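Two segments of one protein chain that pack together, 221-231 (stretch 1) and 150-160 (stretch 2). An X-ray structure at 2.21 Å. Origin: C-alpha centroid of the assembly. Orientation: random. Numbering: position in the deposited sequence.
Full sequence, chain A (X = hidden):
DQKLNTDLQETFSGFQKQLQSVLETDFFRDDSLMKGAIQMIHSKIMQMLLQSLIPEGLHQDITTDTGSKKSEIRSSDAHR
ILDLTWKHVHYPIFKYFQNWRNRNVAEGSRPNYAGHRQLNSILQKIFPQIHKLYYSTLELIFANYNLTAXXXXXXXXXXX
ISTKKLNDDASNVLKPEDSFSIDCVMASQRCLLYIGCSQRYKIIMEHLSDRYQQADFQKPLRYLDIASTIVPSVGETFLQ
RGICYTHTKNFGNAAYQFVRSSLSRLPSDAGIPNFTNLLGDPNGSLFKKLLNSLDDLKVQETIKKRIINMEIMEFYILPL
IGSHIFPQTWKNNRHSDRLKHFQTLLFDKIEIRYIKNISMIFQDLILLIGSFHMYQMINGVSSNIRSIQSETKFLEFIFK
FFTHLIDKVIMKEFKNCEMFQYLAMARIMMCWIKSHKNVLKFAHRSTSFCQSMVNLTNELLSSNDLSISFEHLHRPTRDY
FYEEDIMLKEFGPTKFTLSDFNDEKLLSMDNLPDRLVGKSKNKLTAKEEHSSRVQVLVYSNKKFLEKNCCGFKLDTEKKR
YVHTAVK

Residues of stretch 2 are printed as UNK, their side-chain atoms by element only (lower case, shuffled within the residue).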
# COMPACT_ATOMS: atom_id res chain seq x y z
N LEU A 221 0.24 -0.01 13.92
CA LEU A 221 0.82 0.39 12.64
C LEU A 221 2.28 -0.01 12.55
O LEU A 221 2.76 -0.35 11.47
CB LEU A 221 0.68 1.90 12.42
CG LEU A 221 -0.73 2.35 12.02
CD1 LEU A 221 -0.82 3.86 11.98
CD2 LEU A 221 -1.09 1.77 10.67
N ARG A 222 3.00 0.00 13.67
CA ARG A 222 4.40 -0.41 13.64
C ARG A 222 4.54 -1.90 13.32
O ARG A 222 5.39 -2.29 12.52
CB ARG A 222 5.10 -0.11 14.96
CG ARG A 222 6.61 -0.36 14.91
CD ARG A 222 7.27 -0.32 16.28
NE ARG A 222 7.02 -1.53 17.05
CZ ARG A 222 7.89 -2.08 17.89
NH1 ARG A 222 9.08 -1.51 18.07
NH2 ARG A 222 7.58 -3.18 18.55
N TYR A 223 3.71 -2.73 13.95
CA TYR A 223 3.72 -4.16 13.69
C TYR A 223 3.33 -4.47 12.25
O TYR A 223 3.94 -5.30 11.59
CB TYR A 223 2.78 -4.90 14.65
CG TYR A 223 3.35 -5.05 16.06
CD1 TYR A 223 4.40 -5.93 16.31
CD2 TYR A 223 2.83 -4.33 17.11
CE1 TYR A 223 4.92 -6.07 17.58
CE2 TYR A 223 3.34 -4.46 18.39
CZ TYR A 223 4.39 -5.34 18.62
OH TYR A 223 4.90 -5.47 19.90
N LEU A 224 2.31 -3.77 11.76
CA LEU A 224 1.85 -3.94 10.39
C LEU A 224 2.93 -3.49 9.41
O LEU A 224 3.14 -4.13 8.37
CB LEU A 224 0.55 -3.16 10.17
CG LEU A 224 -0.68 -3.65 10.94
CD1 LEU A 224 -1.87 -2.74 10.69
CD2 LEU A 224 -1.00 -5.08 10.54
N ASP A 225 3.62 -2.40 9.73
CA ASP A 225 4.71 -1.92 8.89
C ASP A 225 5.79 -2.99 8.75
O ASP A 225 6.29 -3.23 7.66
CB ASP A 225 5.32 -0.64 9.47
CG ASP A 225 4.49 0.59 9.13
OD1 ASP A 225 3.30 0.43 8.78
OD2 ASP A 225 5.04 1.71 9.22
N ILE A 226 6.13 -3.63 9.86
CA ILE A 226 7.13 -4.67 9.83
C ILE A 226 6.63 -5.86 9.02
O ILE A 226 7.37 -6.42 8.21
CB ILE A 226 7.53 -5.11 11.24
CG1 ILE A 226 8.06 -3.91 12.02
CG2 ILE A 226 8.59 -6.19 11.17
CD1 ILE A 226 8.33 -4.20 13.48
N ALA A 227 5.37 -6.23 9.22
CA ALA A 227 4.76 -7.32 8.44
C ALA A 227 4.81 -7.04 6.93
O ALA A 227 5.15 -7.93 6.15
CB ALA A 227 3.32 -7.54 8.89
N SER A 228 4.47 -5.82 6.53
CA SER A 228 4.55 -5.40 5.13
C SER A 228 5.97 -5.43 4.60
O SER A 228 6.21 -5.69 3.43
CB SER A 228 4.00 -3.98 4.95
OG SER A 228 2.62 -3.93 5.24
N THR A 229 6.92 -5.12 5.46
CA THR A 229 8.29 -5.04 5.02
C THR A 229 8.80 -6.44 4.64
O THR A 229 9.33 -6.62 3.55
CB THR A 229 9.18 -4.39 6.10
OG1 THR A 229 8.77 -3.03 6.27
CG2 THR A 229 10.65 -4.41 5.70
N ILE A 230 8.59 -7.43 5.50
CA ILE A 230 9.18 -8.75 5.25
C ILE A 230 8.47 -9.57 4.16
O ILE A 230 9.10 -10.42 3.52
CB ILE A 230 9.23 -9.59 6.55
CG1 ILE A 230 7.83 -9.87 7.10
CG2 ILE A 230 10.10 -8.91 7.59
CD1 ILE A 230 7.82 -10.84 8.28
N VAL A 231 7.17 -9.33 3.95
CA VAL A 231 6.43 -9.97 2.85
C VAL A 231 5.44 -8.98 2.24
O VAL A 231 4.23 -9.06 2.50
CB VAL A 231 5.64 -11.23 3.29
CG1 VAL A 231 5.18 -11.99 2.07
CG2 VAL A 231 6.48 -12.13 4.18
N UNK A 150 16.84 -13.89 4.05
CA UNK A 150 15.50 -13.61 3.54
C UNK A 150 14.92 -12.32 4.11
O UNK A 150 14.05 -11.70 3.50
c UNK A 150 15.02 -16.19 3.49
c UNK A 150 14.57 -14.78 3.87
c UNK A 150 15.79 -16.85 4.63
c UNK A 150 13.82 -17.03 3.08
N UNK A 151 15.42 -11.93 5.27
CA UNK A 151 14.84 -10.85 6.05
C UNK A 151 15.90 -9.77 6.30
O UNK A 151 17.08 -10.09 6.42
c UNK A 151 13.85 -10.34 8.34
c UNK A 151 14.28 -11.41 7.39
c UNK A 151 13.09 -12.33 7.11
c UNK A 151 12.10 -11.73 6.14
N UNK A 152 15.50 -8.49 6.34
CA UNK A 152 16.45 -7.44 6.75
C UNK A 152 17.04 -7.72 8.13
O UNK A 152 16.32 -8.16 9.02
c UNK A 152 14.20 -7.93 5.93
c UNK A 152 15.59 -6.17 6.77
c UNK A 152 14.47 -6.46 5.81
N UNK A 153 18.33 -7.49 8.28
CA UNK A 153 19.06 -7.86 9.49
C UNK A 153 18.54 -7.17 10.76
O UNK A 153 18.56 -7.74 11.84
c UNK A 153 20.54 -7.55 9.31
o UNK A 153 20.71 -6.23 8.82
N UNK A 154 18.08 -5.93 10.61
CA UNK A 154 17.63 -5.14 11.75
C UNK A 154 16.25 -5.54 12.24
O UNK A 154 15.72 -4.93 13.17
o UNK A 154 17.36 -3.52 9.02
c UNK A 154 16.82 -3.39 10.14
c UNK A 154 17.63 -3.66 11.38
o UNK A 154 15.62 -3.05 10.28
N UNK A 155 15.65 -6.54 11.60
CA UNK A 155 14.32 -7.00 11.98
C UNK A 155 14.30 -7.55 13.40
O UNK A 155 13.38 -7.26 14.17
c UNK A 155 13.82 -8.09 11.02
c UNK A 155 12.56 -8.75 11.56
o UNK A 155 13.51 -7.50 9.75
N UNK A 156 15.31 -8.30 13.79
CA UNK A 156 15.36 -8.81 15.15
C UNK A 156 15.33 -7.65 16.10
O UNK A 156 14.57 -7.63 17.03
n UNK A 156 18.04 -14.13 13.99
c UNK A 156 16.66 -9.57 15.40
n UNK A 156 17.70 -13.03 15.96
n UNK A 156 18.23 -15.26 15.95
c UNK A 156 16.57 -11.05 15.19
c UNK A 156 17.91 -11.70 15.44
c UNK A 156 17.99 -14.14 15.30
N UNK A 157 16.18 -6.67 15.85
CA UNK A 157 16.23 -5.50 16.72
C UNK A 157 14.86 -4.87 16.91
O UNK A 157 14.43 -4.63 18.04
o UNK A 157 18.41 -5.05 15.73
c UNK A 157 17.19 -4.45 16.14
N UNK A 158 14.16 -4.64 15.81
CA UNK A 158 12.84 -4.00 15.84
C UNK A 158 11.80 -4.79 16.63
O UNK A 158 10.78 -4.23 17.02
c UNK A 158 13.07 -1.51 11.44
n UNK A 158 12.42 -1.37 10.11
c UNK A 158 12.38 -2.57 12.27
c UNK A 158 13.05 -2.75 13.62
c UNK A 158 12.32 -3.79 14.42
N UNK A 159 12.06 -6.07 16.84
CA UNK A 159 11.11 -6.92 17.56
C UNK A 159 11.56 -7.21 18.98
O UNK A 159 10.95 -8.03 19.67
c UNK A 159 8.71 -7.31 15.86
c UNK A 159 10.01 -8.02 15.51
c UNK A 159 9.73 -9.34 14.81
c UNK A 159 10.85 -8.21 16.77
N UNK A 160 12.62 -6.52 19.40
CA UNK A 160 13.24 -6.71 20.72
C UNK A 160 13.56 -8.17 21.02
O UNK A 160 13.50 -8.61 22.16
c UNK A 160 12.38 -6.14 21.85
n UNK A 160 12.82 -4.25 23.28
o UNK A 160 12.55 -3.88 21.08
c UNK A 160 12.58 -4.66 22.04

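Position 150 carries four carbons, forked at the second, and its side chain makes no contact with stretch 1. The fork identifies Leu150, which takes no real part in the contact.

At position 151 there are again four carbons, but the fork falls at the first and one arm is two carbons long: this is Ile151. Its CA-to-CB bond points sideways, yet both chi angles are m and the end of the longer arm comes nearer, placing CD1 3.6 Å from CB of Ile230.

Position 152 has three carbons that close a ring onto the backbone N, which defines Pro152. Its CB points toward the helix, and CG lies 4.3 Å from CG2 of Thr229.

Position 153, one carbon followed by one oxygen, is Ser153, exposed and out of reach of stretch 1.

Position 154 has two carbons, the second carrying two oxygens. The pattern is that of Asp154, also out of reach.

Position 155 shows a single carbon bearing one oxygen and one carbon, hence Thr155. Its OG1 is 4.3 Å from CG2 of Ile230 and donates a hydrogen bond to O of Pro152 at 3.0 Å. The same carbonyl accepts N of Thr155 at 3.1 Å, closing a type I turn from Pro152 to Thr155 that leads into the short helix.

Position 156 has three carbons, a nitrogen and then a carbon carrying two more nitrogens: Arg156, whose side chain is out of reach of stretch 1. Position 157, one carbon then one oxygen, is Ser157 and is likewise out of reach.

At position 158 four carbons run in a row to a terminal nitrogen, identifying Lys158. Its CB points toward stretch 1 and sits 4.1 Å from CD1 of Ile226, while the extended chain carries NZ back to a long salt bridge with Asp154, 3.6 Å from NZ to OD2. The carbonyl O of Lys158 lies over one face of the Arg222 guanidinium, 3.4 Å from NH1; the poor angle rules out a hydrogen bond.

Position 159 has four carbons forked at the second: Leu159. Although its CB points sideways, the m,t rotamer brings CD2 to 3.9 Å from CD1 of Ile226 and 4.3 Å from CE1 of Tyr223, oblique to that ring.

Position 160 has two carbons, the second carrying one oxygen and one nitrogen: Asn160, which makes no contact.

The contact works by apolar packing, of Ile230 on Ile151 and of Ile226 and Tyr223 on Leu159; no hydrogen bond crosses it. It buries 397 Å², both sides summed. The nearest CA pairs, Tyr223 CA to Leu159 CA at 8.8 Å, Ile226 CA to Thr155 CA at 7.9 Å and Ile230 CA to Ile151 CA at 6.1 Å, show that the stretches run in opposite directions and draw together toward Ile230. Successive turns of the longer helix present Ile226 and Ile230, the residues of stretch 1 most covered by the partner. Thr229 turns its methyl outward to Pro152 while its OG1 donates to O of Asp225 at 2.8 Å, so its polar atom is satisfied within the helix.

Stretch 2, residues 150-160: LIPSDTRSKLN
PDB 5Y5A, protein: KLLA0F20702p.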